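Local coordinates for protein phytochromobilin synthase (Solanum lycopersicum, PDB 6KME) that reduces biliverdin IX alpha to phytochromobilin, the chromophore of plant phytochromes, probably taking its electrons from ferredoxin, at residues A[128-133]-A[199-204]; A[134-137]-A[142-145]; A[172-177]-A[232-237]; A[227-232]-A[275-280]. The protein carries 1 engineered substitution. One frame throughout, in Å; residues are numbered along the deposited sequence.

Contact 1: A[128-133]-A[199-204]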
# COMPACT_ATOMS: atom_id res chain seq x y z
N LEU A 128 6.81 2.80 -0.37
CA LEU A 128 6.17 3.83 0.44
C LEU A 128 5.53 4.83 -0.52
O LEU A 128 6.23 5.41 -1.36
CB LEU A 128 7.19 4.52 1.35
CG LEU A 128 6.71 5.74 2.17
CD1 LEU A 128 5.60 5.32 3.15
CD2 LEU A 128 7.89 6.36 2.91
N ASP A 129 4.21 5.04 -0.40
CA ASP A 129 3.55 5.87 -1.40
C ASP A 129 2.20 6.38 -0.90
O ASP A 129 1.61 5.85 0.04
CB ASP A 129 3.35 5.10 -2.71
CG ASP A 129 3.00 6.00 -3.89
OD1 ASP A 129 3.35 7.21 -3.87
OD2 ASP A 129 2.38 5.49 -4.84
N LEU A 130 1.75 7.44 -1.56
CA LEU A 130 0.35 7.87 -1.53
C LEU A 130 -0.25 7.38 -2.86
O LEU A 130 -0.20 8.09 -3.86
CB LEU A 130 0.25 9.38 -1.34
CG LEU A 130 0.41 9.95 0.08
CD1 LEU A 130 1.73 9.55 0.76
CD2 LEU A 130 0.22 11.51 0.13
N ASN A 131 -0.76 6.14 -2.88
CA ASN A 131 -1.21 5.53 -4.14
C ASN A 131 -2.42 6.31 -4.67
O ASN A 131 -3.40 6.50 -3.94
CB ASN A 131 -1.63 4.04 -3.98
CG ASN A 131 -0.47 3.08 -3.55
OD1 ASN A 131 -0.75 2.06 -2.91
ND2 ASN A 131 0.78 3.37 -3.93
N PRO A 132 -2.41 6.74 -5.94
CA PRO A 132 -3.57 7.49 -6.45
C PRO A 132 -4.81 6.62 -6.54
O PRO A 132 -4.76 5.47 -6.99
CB PRO A 132 -3.11 7.95 -7.84
CG PRO A 132 -2.00 7.00 -8.23
CD PRO A 132 -1.31 6.69 -6.91
N LEU A 133 -5.95 7.18 -6.13
CA LEU A 133 -7.20 6.45 -6.28
C LEU A 133 -7.58 6.31 -7.75
O LEU A 133 -8.04 5.24 -8.18
CB LEU A 133 -8.33 7.16 -5.51
CG LEU A 133 -9.69 6.46 -5.59
CD1 LEU A 133 -9.65 5.09 -4.89
CD2 LEU A 133 -10.81 7.38 -5.03
N LYS A 199 7.42 9.09 8.17
CA LYS A 199 6.77 10.14 8.95
C LYS A 199 6.41 11.34 8.08
O LYS A 199 5.28 11.87 8.16
CB LYS A 199 7.69 10.56 10.11
CG LYS A 199 7.90 9.46 11.14
CD LYS A 199 8.93 9.88 12.17
CE LYS A 199 9.32 8.73 13.08
NZ LYS A 199 10.24 9.20 14.14
N ASP A 200 7.34 11.78 7.22
CA ASP A 200 7.07 12.88 6.29
C ASP A 200 5.92 12.55 5.34
O ASP A 200 5.04 13.40 5.11
CB ASP A 200 8.33 13.20 5.50
CG ASP A 200 9.30 14.07 6.28
OD1 ASP A 200 8.91 14.52 7.38
OD2 ASP A 200 10.43 14.30 5.80
N TYR A 201 5.92 11.34 4.78
CA TYR A 201 4.86 10.94 3.85
C TYR A 201 3.53 10.79 4.57
O TYR A 201 2.48 11.18 4.04
CB TYR A 201 5.24 9.62 3.15
CG TYR A 201 6.06 9.80 1.86
CD1 TYR A 201 7.23 10.56 1.86
CD2 TYR A 201 5.66 9.22 0.66
CE1 TYR A 201 7.98 10.75 0.68
CE2 TYR A 201 6.41 9.39 -0.53
CZ TYR A 201 7.56 10.17 -0.50
OH TYR A 201 8.30 10.36 -1.65
N TYR A 202 3.53 10.24 5.80
CA TYR A 202 2.26 10.08 6.49
C TYR A 202 1.69 11.43 6.93
O TYR A 202 0.47 11.64 6.88
CB TYR A 202 2.39 9.12 7.67
CG TYR A 202 1.03 8.71 8.19
CD1 TYR A 202 0.16 7.96 7.39
CD2 TYR A 202 0.58 9.11 9.44
CE1 TYR A 202 -1.11 7.61 7.83
CE2 TYR A 202 -0.71 8.75 9.90
CZ TYR A 202 -1.54 8.01 9.08
OH TYR A 202 -2.81 7.66 9.51
N GLN A 203 2.55 12.37 7.34
CA GLN A 203 2.06 13.70 7.68
C GLN A 203 1.52 14.42 6.45
O GLN A 203 0.52 15.14 6.53
CB GLN A 203 3.17 14.51 8.36
CG GLN A 203 3.50 14.03 9.78
CD GLN A 203 4.62 14.82 10.43
OE1 GLN A 203 5.63 15.13 9.80
NE2 GLN A 203 4.45 15.15 11.70
N ALA A 204 2.16 14.24 5.29
CA ALA A 204 1.63 14.80 4.05
C ALA A 204 0.24 14.25 3.76
O ALA A 204 -0.66 15.01 3.37
CB ALA A 204 2.58 14.49 2.88

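Contact 2: A[134-137]-A[142-145]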
# COMPACT_ATOMS: atom_id res chain seq x y z
N HIS A 134 -7.36 7.36 -8.53
CA HIS A 134 -7.75 7.42 -9.93
C HIS A 134 -6.51 7.56 -10.80
O HIS A 134 -5.44 7.94 -10.34
CB HIS A 134 -8.71 8.59 -10.18
CG HIS A 134 -10.05 8.41 -9.55
ND1 HIS A 134 -10.92 7.40 -9.90
CD2 HIS A 134 -10.69 9.14 -8.60
CE1 HIS A 134 -12.03 7.51 -9.19
NE2 HIS A 134 -11.92 8.55 -8.39
N ASP A 135 -6.68 7.23 -12.09
CA ASP A 135 -5.54 7.15 -12.99
C ASP A 135 -4.89 8.52 -13.17
O ASP A 135 -5.56 9.52 -13.43
CB ASP A 135 -5.96 6.60 -14.34
CG ASP A 135 -4.84 6.63 -15.36
OD1 ASP A 135 -3.93 5.78 -15.26
OD2 ASP A 135 -4.87 7.52 -16.24
N ILE A 136 -3.57 8.56 -13.03
CA ILE A 136 -2.78 9.77 -13.18
C ILE A 136 -1.91 9.73 -14.43
O ILE A 136 -1.05 10.59 -14.62
CB ILE A 136 -1.91 10.03 -11.94
CG1 ILE A 136 -1.03 8.80 -11.68
CG2 ILE A 136 -2.78 10.39 -10.73
CD1 ILE A 136 0.15 9.08 -10.81
N MET A 137 -2.11 8.72 -15.29
CA MET A 137 -1.28 8.55 -16.48
C MET A 137 -1.86 9.28 -17.69
O MET A 137 -1.15 10.05 -18.34
CB MET A 137 -1.11 7.06 -16.80
CG MET A 137 -0.50 6.23 -15.68
SD MET A 137 1.30 6.34 -15.66
CE MET A 137 1.71 4.60 -15.49
N TYR A 142 -6.78 14.72 -11.48
CA TYR A 142 -6.50 14.12 -10.17
C TYR A 142 -5.04 14.29 -9.78
O TYR A 142 -4.73 14.52 -8.60
CB TYR A 142 -6.89 12.64 -10.18
CG TYR A 142 -6.84 11.95 -8.82
CD1 TYR A 142 -7.94 11.99 -7.95
CD2 TYR A 142 -5.71 11.26 -8.40
CE1 TYR A 142 -7.91 11.35 -6.71
CE2 TYR A 142 -5.67 10.62 -7.15
CZ TYR A 142 -6.77 10.68 -6.31
OH TYR A 142 -6.71 10.05 -5.10
N LYS A 143 -4.13 14.17 -10.74
CA LYS A 143 -2.70 14.29 -10.44
C LYS A 143 -2.37 15.69 -9.94
O LYS A 143 -1.63 15.85 -8.97
CB LYS A 143 -1.87 13.93 -11.68
CG LYS A 143 -0.37 14.10 -11.50
CD LYS A 143 0.36 13.98 -12.84
CE LYS A 143 1.88 14.04 -12.68
NZ LYS A 143 2.53 14.42 -13.97
N GLU A 144 -2.92 16.72 -10.59
CA GLU A 144 -2.70 18.09 -10.13
C GLU A 144 -3.37 18.33 -8.78
O GLU A 144 -2.82 19.03 -7.92
CB GLU A 144 -3.21 19.08 -11.17
CG GLU A 144 -2.25 19.26 -12.33
CD GLU A 144 -0.92 19.84 -11.88
OE1 GLU A 144 -0.90 21.02 -11.48
OE2 GLU A 144 0.09 19.10 -11.92
N LYS A 145 -4.56 17.77 -8.59
CA LYS A 145 -5.31 17.98 -7.35
C LYS A 145 -4.51 17.55 -6.13
O LYS A 145 -4.59 18.18 -5.07
CB LYS A 145 -6.64 17.23 -7.44
CG LYS A 145 -7.53 17.28 -6.22
CD LYS A 145 -8.77 16.42 -6.41
CE LYS A 145 -9.76 16.61 -5.26
NZ LYS A 145 -11.03 15.83 -5.43
O HOH W 1 -5.09 12.37 -13.13

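Contact 3: A[172-177]-A[232-237]. With BLA (biliverdine IX alpha), chain B.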
# COMPACT_ATOMS: atom_id res chain seq x y z
N LEU A 172 3.03 -0.24 -11.67
CA LEU A 172 3.12 1.20 -11.91
C LEU A 172 1.75 1.83 -12.11
O LEU A 172 1.58 3.03 -11.86
CB LEU A 172 4.00 1.51 -13.12
CG LEU A 172 5.50 1.75 -12.95
CD1 LEU A 172 5.95 2.71 -14.03
CD2 LEU A 172 5.88 2.28 -11.60
N ARG A 173 0.77 1.06 -12.59
CA ARG A 173 -0.61 1.54 -12.70
C ARG A 173 -1.10 2.16 -11.40
O ARG A 173 -2.01 2.99 -11.41
CB ARG A 173 -1.55 0.39 -13.11
CG ARG A 173 -1.21 -0.33 -14.42
CD ARG A 173 -1.96 -1.67 -14.63
NE ARG A 173 -1.62 -2.29 -15.92
CZ ARG A 173 -2.14 -3.43 -16.39
NH1 ARG A 173 -3.03 -4.09 -15.66
NH2 ARG A 173 -1.77 -3.90 -17.58
N PHE A 174 -0.53 1.73 -10.27
CA PHE A 174 -1.03 2.09 -8.95
C PHE A 174 -0.11 3.04 -8.18
O PHE A 174 -0.45 3.43 -7.06
CB PHE A 174 -1.28 0.81 -8.13
CG PHE A 174 -2.19 -0.17 -8.82
CD1 PHE A 174 -3.57 0.04 -8.85
CD2 PHE A 174 -1.66 -1.28 -9.49
CE1 PHE A 174 -4.42 -0.85 -9.51
CE2 PHE A 174 -2.51 -2.18 -10.15
CZ PHE A 174 -3.89 -1.97 -10.16
N PHE A 175 1.03 3.44 -8.74
CA PHE A 175 1.99 4.25 -8.00
C PHE A 175 1.86 5.72 -8.40
O PHE A 175 1.50 6.05 -9.53
CB PHE A 175 3.42 3.78 -8.24
CG PHE A 175 3.76 2.47 -7.57
CD1 PHE A 175 2.88 1.89 -6.65
CD2 PHE A 175 4.96 1.82 -7.85
CE1 PHE A 175 3.19 0.69 -6.03
CE2 PHE A 175 5.28 0.61 -7.22
CZ PHE A 175 4.40 0.05 -6.32
N SER A 176 2.17 6.60 -7.45
CA SER A 176 2.15 8.05 -7.66
C SER A 176 3.52 8.53 -8.11
O SER A 176 4.50 7.78 -8.06
CB SER A 176 1.73 8.73 -6.37
OG SER A 176 2.87 9.10 -5.62
N PRO A 177 3.63 9.78 -8.57
CA PRO A 177 4.96 10.31 -8.95
C PRO A 177 5.91 10.51 -7.78
O PRO A 177 7.09 10.79 -8.03
CB PRO A 177 4.63 11.67 -9.61
CG PRO A 177 3.15 11.64 -9.88
CD PRO A 177 2.56 10.77 -8.83
N LEU A 232 -8.04 -2.97 -4.45
CA LEU A 232 -8.02 -4.07 -3.48
C LEU A 232 -7.97 -5.41 -4.20
O LEU A 232 -7.35 -6.37 -3.72
CB LEU A 232 -9.26 -4.02 -2.58
CG LEU A 232 -9.44 -2.75 -1.75
CD1 LEU A 232 -10.83 -2.74 -1.06
CD2 LEU A 232 -8.31 -2.64 -0.74
N THR A 233 -8.67 -5.51 -5.32
CA THR A 233 -8.71 -6.78 -6.05
C THR A 233 -7.33 -7.12 -6.61
O THR A 233 -6.88 -8.27 -6.50
CB THR A 233 -9.74 -6.70 -7.16
OG1 THR A 233 -11.05 -6.56 -6.59
CG2 THR A 233 -9.70 -7.97 -8.01
N TRP A 234 -6.66 -6.13 -7.21
CA TRP A 234 -5.30 -6.36 -7.70
C TRP A 234 -4.38 -6.84 -6.58
O TRP A 234 -3.73 -7.89 -6.69
CB TRP A 234 -4.73 -5.08 -8.33
CG TRP A 234 -3.25 -5.19 -8.55
CD1 TRP A 234 -2.26 -4.67 -7.75
CD2 TRP A 234 -2.59 -5.91 -9.60
NE1 TRP A 234 -1.02 -5.02 -8.26
CE2 TRP A 234 -1.20 -5.77 -9.40
CE3 TRP A 234 -3.04 -6.64 -10.71
CZ2 TRP A 234 -0.24 -6.34 -10.25
CZ3 TRP A 234 -2.08 -7.21 -11.57
CH2 TRP A 234 -0.71 -7.06 -11.33
N ARG A 235 -4.34 -6.09 -5.47
CA ARG A 235 -3.40 -6.40 -4.40
C ARG A 235 -3.75 -7.71 -3.72
O ARG A 235 -2.85 -8.49 -3.38
CB ARG A 235 -3.34 -5.25 -3.39
CG ARG A 235 -2.70 -3.98 -3.97
CD ARG A 235 -2.27 -2.99 -2.88
NE ARG A 235 -1.18 -3.54 -2.07
CZ ARG A 235 -0.75 -3.01 -0.94
NH1 ARG A 235 -1.31 -1.89 -0.47
NH2 ARG A 235 0.23 -3.59 -0.27
N SER A 236 -5.03 -8.01 -3.53
CA SER A 236 -5.33 -9.26 -2.85
C SER A 236 -4.95 -10.47 -3.71
O SER A 236 -4.69 -11.54 -3.16
CB SER A 236 -6.80 -9.33 -2.42
OG SER A 236 -7.64 -9.50 -3.54
N GLU A 237 -4.86 -10.30 -5.03
CA GLU A 237 -4.45 -11.39 -5.91
C GLU A 237 -2.93 -11.48 -6.09
O GLU A 237 -2.38 -12.58 -6.13
CB GLU A 237 -5.12 -11.25 -7.28
CG GLU A 237 -4.87 -12.43 -8.24
CD GLU A 237 -5.67 -13.69 -7.89
OE1 GLU A 237 -6.81 -13.57 -7.39
OE2 GLU A 237 -5.15 -14.81 -8.10
CHA BLA B . 9.09 -7.57 -3.30
NA BLA B . 7.13 -5.88 -3.09
C1A BLA B . 8.20 -6.44 -3.80
C2A BLA B . 8.26 -5.77 -5.10
C3A BLA B . 7.18 -4.78 -5.12
C4A BLA B . 6.50 -4.87 -3.87
CMA BLA B . 6.81 -3.78 -6.22
CAA BLA B . 9.31 -6.14 -6.19
CBA BLA B . 8.84 -7.37 -6.92
CGA BLA B . 7.94 -6.97 -8.15
O1A BLA B . 8.50 -6.18 -8.86
O2A BLA B . 6.88 -7.52 -8.17
CHB BLA B . 5.31 -4.04 -3.36
NB BLA B . 3.84 -3.84 -5.29
C1B BLA B . 4.07 -3.70 -3.90
C2B BLA B . 2.90 -2.71 -3.47
C3B BLA B . 1.98 -2.59 -4.51
C4B BLA B . 2.56 -3.37 -5.69
CMB BLA B . 2.78 -2.26 -2.03
OB BLA B . 2.09 -3.64 -6.79
CAB BLA B . 0.68 -1.90 -4.82
CBB BLA B . -0.22 -1.87 -5.83
NC BLA B . 6.15 -7.59 1.12
C1C BLA B . 5.11 -6.95 1.82
C2C BLA B . 4.78 -7.88 3.00
C3C BLA B . 5.63 -8.98 2.91
C4C BLA B . 6.55 -8.82 1.68
CMC BLA B . 3.66 -7.47 3.97
OC BLA B . 4.72 -5.88 1.40
CAC BLA B . 5.65 -10.14 3.84
CBC BLA B . 4.69 -10.78 4.55
CHD BLA B . 7.55 -9.55 1.08
ND BLA B . 8.05 -8.24 -1.10
C1D BLA B . 8.23 -9.24 -0.24
C2D BLA B . 9.33 -10.19 -0.68
C3D BLA B . 9.81 -9.71 -1.89
C4D BLA B . 9.00 -8.42 -2.21
CMD BLA B . 9.69 -11.40 0.16
CAD BLA B . 10.91 -10.21 -2.84
CBD BLA B . 10.53 -11.47 -3.59
CGD BLA B . 9.40 -11.28 -4.69
O1D BLA B . 8.52 -12.12 -4.57
O2D BLA B . 9.60 -10.35 -5.46

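Contact 4: A[227-232]-A[275-280]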
# COMPACT_ATOMS: atom_id res chain seq x y z
N ALA A 227 -12.99 2.25 -8.20
CA ALA A 227 -11.54 2.44 -8.25
C ALA A 227 -10.85 1.80 -7.04
O ALA A 227 -9.81 1.15 -7.19
CB ALA A 227 -11.20 3.93 -8.34
N GLN A 228 -11.42 1.98 -5.85
CA GLN A 228 -10.87 1.33 -4.66
C GLN A 228 -11.01 -0.19 -4.74
O GLN A 228 -10.07 -0.92 -4.39
CB GLN A 228 -11.53 1.85 -3.38
CG GLN A 228 -10.89 1.25 -2.12
CD GLN A 228 -11.37 1.84 -0.79
OE1 GLN A 228 -11.23 1.21 0.25
NE2 GLN A 228 -11.90 3.07 -0.83
N HIS A 229 -12.17 -0.69 -5.19
CA HIS A 229 -12.38 -2.14 -5.28
C HIS A 229 -11.39 -2.77 -6.25
O HIS A 229 -10.82 -3.83 -5.97
CB HIS A 229 -13.81 -2.46 -5.69
CG HIS A 229 -14.10 -3.92 -5.75
ND1 HIS A 229 -14.31 -4.60 -6.93
CD2 HIS A 229 -14.17 -4.86 -4.77
CE1 HIS A 229 -14.52 -5.88 -6.68
NE2 HIS A 229 -14.44 -6.06 -5.37
N ARG A 230 -11.17 -2.12 -7.40
CA ARG A 230 -10.18 -2.60 -8.36
C ARG A 230 -8.79 -2.68 -7.74
O ARG A 230 -8.06 -3.66 -7.95
CB ARG A 230 -10.18 -1.69 -9.59
CG ARG A 230 -9.16 -2.06 -10.69
CD ARG A 230 -9.29 -1.09 -11.89
NE ARG A 230 -8.17 -1.20 -12.82
CZ ARG A 230 -7.06 -0.46 -12.76
NH1 ARG A 230 -6.93 0.47 -11.82
NH2 ARG A 230 -6.09 -0.63 -13.65
N TYR A 231 -8.41 -1.66 -6.98
CA TYR A 231 -7.12 -1.64 -6.29
C TYR A 231 -7.01 -2.78 -5.28
O TYR A 231 -5.99 -3.48 -5.24
CB TYR A 231 -6.93 -0.28 -5.61
CG TYR A 231 -5.76 -0.16 -4.65
CD1 TYR A 231 -4.56 0.42 -5.06
CD2 TYR A 231 -5.87 -0.57 -3.32
CE1 TYR A 231 -3.50 0.57 -4.19
CE2 TYR A 231 -4.81 -0.44 -2.44
CZ TYR A 231 -3.62 0.14 -2.88
OH TYR A 231 -2.56 0.29 -2.02
N LEU A 232 -8.04 -2.97 -4.45
CA LEU A 232 -8.02 -4.07 -3.48
C LEU A 232 -7.97 -5.41 -4.20
O LEU A 232 -7.35 -6.37 -3.72
CB LEU A 232 -9.26 -4.02 -2.58
CG LEU A 232 -9.44 -2.75 -1.75
CD1 LEU A 232 -10.83 -2.74 -1.06
CD2 LEU A 232 -8.31 -2.64 -0.74
N LEU A 275 -10.27 -11.28 -12.81
CA LEU A 275 -10.25 -11.41 -14.27
C LEU A 275 -11.19 -10.43 -14.97
O LEU A 275 -10.96 -10.09 -16.13
CB LEU A 275 -10.56 -12.85 -14.69
CG LEU A 275 -9.46 -13.88 -14.38
CD1 LEU A 275 -9.90 -15.28 -14.89
CD2 LEU A 275 -8.10 -13.48 -14.98
N ASP A 276 -12.24 -9.95 -14.29
CA ASP A 276 -13.05 -8.89 -14.88
C ASP A 276 -12.24 -7.62 -15.08
O ASP A 276 -12.39 -6.93 -16.09
CB ASP A 276 -14.28 -8.60 -14.00
CG ASP A 276 -15.31 -9.70 -14.04
OD1 ASP A 276 -15.40 -10.43 -15.05
OD2 ASP A 276 -16.05 -9.83 -13.04
N TYR A 277 -11.37 -7.29 -14.12
CA TYR A 277 -10.57 -6.06 -14.23
C TYR A 277 -9.34 -6.26 -15.10
O TYR A 277 -8.91 -5.33 -15.80
CB TYR A 277 -10.11 -5.59 -12.85
CG TYR A 277 -11.19 -5.07 -11.92
CD1 TYR A 277 -11.88 -3.89 -12.22
CD2 TYR A 277 -11.48 -5.72 -10.73
CE1 TYR A 277 -12.87 -3.40 -11.37
CE2 TYR A 277 -12.47 -5.24 -9.87
CZ TYR A 277 -13.15 -4.07 -10.19
OH TYR A 277 -14.12 -3.59 -9.34
N PHE A 278 -8.73 -7.45 -15.05
CA PHE A 278 -7.45 -7.71 -15.70
C PHE A 278 -7.56 -8.97 -16.57
O PHE A 278 -6.97 -10.01 -16.26
CB PHE A 278 -6.33 -7.81 -14.65
CG PHE A 278 -6.39 -6.70 -13.61
CD1 PHE A 278 -5.98 -5.41 -13.92
CD2 PHE A 278 -6.88 -6.95 -12.33
CE1 PHE A 278 -6.05 -4.38 -12.98
CE2 PHE A 278 -6.95 -5.92 -11.38
CZ PHE A 278 -6.55 -4.64 -11.70
N PRO A 279 -8.30 -8.89 -17.68
CA PRO A 279 -8.53 -10.09 -18.51
C PRO A 279 -7.29 -10.63 -19.17
O PRO A 279 -7.35 -11.75 -19.70
CB PRO A 279 -9.54 -9.60 -19.56
CG PRO A 279 -9.27 -8.13 -19.65
CD PRO A 279 -8.99 -7.71 -18.23
N GLU A 280 -6.18 -9.87 -19.19
CA GLU A 280 -4.92 -10.36 -19.74
C GLU A 280 -4.42 -11.59 -18.99
O GLU A 280 -3.68 -12.41 -19.56
CB GLU A 280 -3.85 -9.26 -19.69
CG GLU A 280 -4.13 -8.07 -20.60
CD GLU A 280 -5.14 -7.10 -20.01
OE1 GLU A 280 -5.48 -7.23 -18.82
OE2 GLU A 280 -5.60 -6.20 -20.76
O HOH W 2 -8.91 -2.59 -15.05

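Contact 1: A[128-133]-A[199-204]
In the bilin reductase fold the central antiparallel sheet is covered by helices, and here Leu128 and Leu130 of strand 123-131 press on Tyr201 of helix 188-211. Strand and helix run almost the same way, their local axes 14° apart and 9.0 Å from each other at closest approach, and Tyr201 bridges the gap. Leu128 comes over one face of the phenol ring. Its CG lies 3.9 Å from Tyr201 CD2, and its methyl CD2 is 4.0 Å from Tyr201 CG, nearer the rim than the middle of the ring. That reach depends on Leu128 CG standing anti to the backbone N (chi1 174°), which swings the branch out from the strand. Leu130 arrives obliquely from farther along the strand, its CD1 3.9 Å from Tyr201 CD2 and 3.7 Å from Tyr201 O, so one methyl touches both ring and helix backbone. The phenol hydroxyl is spent beyond the interface, on the carbonyl of Ile178. Asp129, between the two leucines, starts out on the other side of the strand, the side of the bilin. There Asn131 ND2 donates to Asp129 OD2 over 2.8 Å, a bent bond of 142° that meets the oxygen on its anti side, while Asp129 OD1 bonds Ser176 OG. No hydrogen bond joins 128-133 to 199-204, and the grip between them is dispersion: leucine branches meet the tyrosine here, while the carboxylate of Asp129 pairs with Asn131 and Ser176.

Contact 2: A[134-137]-A[142-145]
His134 lies against the face of Tyr142, with its CB over the phenol ring, displaced toward CG and CD1, 4.2 Å from the centroid, in a CH-pi contact. The imidazole goes on from there in an offset edge-to-face pair, its CD2 edge 4.0 Å from Tyr142 CD1 and the two planes at 87°. His134 N sits above the ring too, toward its rim. Ile136 takes a different side: its methyl CG2 touches the edge of the phenol, in the ring plane, 3.8 Å from Tyr142 CD2, and the same methyl packs on Lys143 CB at 3.8 Å. Tyr142 CG is anti to its own backbone N (chi1 -171°), which turns the ring back toward the loop. A water ties the two backbones, donating to Asp135 O at 2.9 Å and accepting from Lys143 N at 3.1 Å, in the first turn of the helix. Farther out, the phenol oxygen bonds both Leu133 N and Asp109 O, and His134 NE2 bonds Asn224 OD1, so both rings are held at their polar ends as well. A leucine in place of Tyr142 has neither hydroxyl nor flat face, and would probably leave Leu133 N and Asp109 O without their shared partner and the imidazole freer to turn. Lys143 runs extended past Ile136 to Gly308 O. This is a local strand-loop-helix connection of the bilin reductase fold: His134 and Ile136 of the loop after strand 123-131 pack on the start of helix 141-147.

Contact 3: A[172-177]-A[232-237]
Phe174 and Trp234 lie in an offset stack, with the phenyl ring slid over the five-membered half of the indole. The planes are 24° from parallel and the centroids 4.4 Å apart. Phe174 CE2 makes the closest approach, 3.5 Å from Trp234 CD1, standing above the indole face toward the rim, and Phe174 CZ follows, touching CG and CB of the tryptophan. Trp234 leaves helix 218-238 with CG anti to the backbone N (chi1 167°), which carries the indole across to the loop 172-177. At its NE1 edge the bilin oxygen OB lies near the ring plane, 3.7 Å from Trp234 NE1. This is one wall of the biliverdin pocket of the ferredoxin-dependent bilin reductase fold, closed between the sheet and the helices that follow it. Both aromatic residues of the loop meet the end of the bilin that carries OB: Phe174 CB is 3.7 Å from vinyl carbon CBB, and Phe175 CE1 is 3.8 Å from CAB. With an alanine at Trp234 the indole is gone, and Phe174 would probably lose its stacking partner and turn more freely beside the bilin vinyl group. Arg235, next along the helix, is laid against the bilin ring that carries OB, with a bend at chi3 (66°) that sets one face of its guanidinium, toward the rim, against bilin methyl CMB, with NH2 3.4 Å away. The aliphatic part joins in, Arg235 CG touching CBB at 3.7 Å. Asp239 pairs with the guanidinium in a salt bridge, and Asn116 and Tyr231 hydrogen-bond it too, which fixes its rotation.

Contact 4: A[227-232]-A[275-280]
His229 ND1 and Tyr277 OH share a short, nearly straight hydrogen bond of 2.6 Å (173°), in which either atom could be the donor. It joins helix 218-238 to the short helix 274-277, two helices on the same side of the central sheet in the bilin reductase fold. The hydroxyl lies in the imidazole plane and ND1 lies near the phenol plane, so the rings meet rim to rim and neither covers the other. On its far side the imidazole is bonded through NE2 to the carbonyl of Val266, and with both nitrogens engaged its rotation is fixed. Arg230, the next residue, takes the phenol face. Its CB sits over the ring in a CH-pi contact, 3.8 Å from the centroid, and its CG is 3.6 Å from Tyr277 CD1. Having CG anti to the backbone N (chi1 178°) and an extended chain as far as NE, the arginine runs on over the ring and past it to Phe278. There one face of the guanidinium lies against Phe278 CZ and CE1, Arg230 NH2 being 3.8 Å from Phe278 CE1, with the planes 43° apart. Phe278 is the first residue to leave the helix, and its ring also meets Trp234 edge-to-face, which carries the packing on toward the bilin pocket. Water also links the guanidinium to the short helix: one molecule accepts from Arg230 NE at 2.7 Å and donates to Tyr277 O at 2.8 Å.

Overall arrangement
Contacts 1 and 3 are buried near the middle of the chain, whereas contacts 2 and 4 are only partly buried. Contact 1 holds the sheet to a helix by leucines against a tyrosine, without a hydrogen bond between the segments; contact 3 is aromatic and adds the bilin. In the two outer contacts water joins the backbone or charged groups across the gap, and contact 4 has the one direct hydrogen bond between segments. Helix 218-238 serves contacts 3 and 4, which share Leu232, with centres about 9 Å apart. Contact 2 is nested in the loop that contact 1 closes, just after strand 123-131, and Ile136 packs on Pro177 of contact 3. Asn131 and Tyr231 bond across between contacts 1 and 4.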